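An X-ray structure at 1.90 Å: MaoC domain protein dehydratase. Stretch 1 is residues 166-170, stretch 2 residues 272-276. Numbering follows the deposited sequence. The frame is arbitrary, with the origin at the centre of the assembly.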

# COMPACT_ATOMS: atom_id res chain seq x y z
N PRO A 166 9.22 -9.63 -34.46
CA PRO A 166 10.37 -8.74 -34.56
C PRO A 166 11.40 -9.07 -33.47
O PRO A 166 11.01 -9.40 -32.36
N ASP A 167 12.68 -8.98 -33.79
CA ASP A 167 13.72 -9.23 -32.78
C ASP A 167 13.77 -8.10 -31.75
O ASP A 167 14.10 -8.31 -30.59
N SER A 168 13.43 -6.88 -32.18
CA SER A 168 13.46 -5.72 -31.31
C SER A 168 12.53 -4.67 -31.91
O SER A 168 12.19 -4.76 -33.10
N VAL A 169 12.12 -3.70 -31.10
CA VAL A 169 11.45 -2.51 -31.61
C VAL A 169 12.52 -1.64 -32.28
O VAL A 169 13.49 -1.27 -31.62
N PRO A 170 12.35 -1.32 -33.58
CA PRO A 170 13.36 -0.49 -34.26
C PRO A 170 13.52 0.89 -33.62
O PRO A 170 12.54 1.49 -33.18
N ALA A 272 11.75 2.49 -23.22
CA ALA A 272 11.04 2.88 -24.43
C ALA A 272 10.53 1.69 -25.23
O ALA A 272 9.62 1.84 -26.06
N ALA A 273 11.10 0.51 -24.99
CA ALA A 273 10.66 -0.70 -25.67
C ALA A 273 11.03 -1.93 -24.88
O ALA A 273 12.03 -1.95 -24.16
N ILE A 274 10.21 -2.97 -25.04
CA ILE A 274 10.55 -4.32 -24.60
C ILE A 274 10.75 -5.20 -25.84
O ILE A 274 9.85 -5.34 -26.66
N ASN A 275 11.94 -5.79 -25.96
CA ASN A 275 12.31 -6.58 -27.14
C ASN A 275 12.04 -8.07 -26.94
O ASN A 275 11.57 -8.76 -27.86
N SER A 276 12.34 -8.56 -25.75
CA SER A 276 11.99 -9.94 -25.41
C SER A 276 12.07 -10.09 -23.91
O SER A 276 12.64 -9.24 -23.22

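An irregular segment, Pro 166 to Pro 170, lies against a strand that runs through Ala 272 to Ser 276, and the contact is small, burying 204 Å² over both sides. It brings together residues more than a hundred positions apart in one chain; the nearest pair of CA atoms, those of Ser 168 and Asn 275, is 4.4 Å apart.

Pro 166 contributes backbone rather than ring. Its CB points sideways and the ring stays clear of the strand, but its carbonyl is used: one water donates hydrogen bonds to Pro 166 O at 2.9 Å and to Asn 275 O at 2.7 Å, so a single molecule joins two carbonyls that could not pair directly, both being acceptors. The CA-to-CB bond of Asp 167, chi1 t, points away, and its OD2 is satisfied elsewhere in the structure; what meets the strand is the main chain, with Asp 167 O 3.7 Å from Asn 275 CB.

At Ser 168, chi1 p, the CA-to-CB bond points sideways. Asn 275, chi1 m, also leaves its backbone sideways, yet its end reaches in toward the loop. That amide is probably turned over in the model, so the 3.0 Å between Val 169 N and the atom built as Asn 275 ND2 leaves the polar pairing open. The same atom lies 3.4 Å from Ser 168 CB and 3.3 Å from Ser 168 CA, close packing whichever atom it is.

Val 169, chi1 t, supplies the apolar part. It is buried, and its CB lies 3.6 Å from the CB of Ala 273, which points toward the loop. Ile 274, the next strand residue, points its CA-to-CB bond away. The contact ends at Val 169; Pro 170 takes no part.

The rule is economical: one small apolar pair, one reaching amide, one bridging water.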

# COMPACT_ATOMS: atom_id res chain seq x y z
CB PRO A 166 9.78 -7.35 -34.34
CG PRO A 166 8.51 -7.59 -33.57
CD PRO A 166 7.99 -8.90 -34.09
CB ASP A 167 15.08 -9.38 -33.46
CG ASP A 167 16.20 -9.57 -32.47
OD1 ASP A 167 16.37 -10.68 -31.94
OD2 ASP A 167 16.93 -8.59 -32.23
CB SER A 168 14.89 -5.14 -31.21
OG SER A 168 15.40 -4.78 -32.50
CB VAL A 169 10.75 -1.72 -30.48
CG1 VAL A 169 10.15 -0.42 -31.02
CG2 VAL A 169 9.68 -2.58 -29.80
CB PRO A 170 12.81 -0.33 -35.68
CG PRO A 170 11.86 -1.46 -35.86
CD PRO A 170 11.29 -1.76 -34.50
CB ALA A 272 11.91 3.78 -25.29
CB ALA A 273 11.29 -0.79 -27.06
CB ILE A 274 9.45 -4.91 -23.70
CG1 ILE A 274 9.35 -4.09 -22.41
CG2 ILE A 274 9.76 -6.38 -23.37
CD1 ILE A 274 8.03 -4.25 -21.67
CB ASN A 275 13.79 -6.36 -27.47
CG ASN A 275 14.14 -4.89 -27.56
OD1 ASN A 275 15.07 -4.40 -26.90
ND2 ASN A 275 13.37 -4.16 -28.36
CB SER A 276 12.87 -10.95 -26.14
OG SER A 276 14.18 -10.94 -25.61
O HOH W 1 10.89 -7.52 -30.19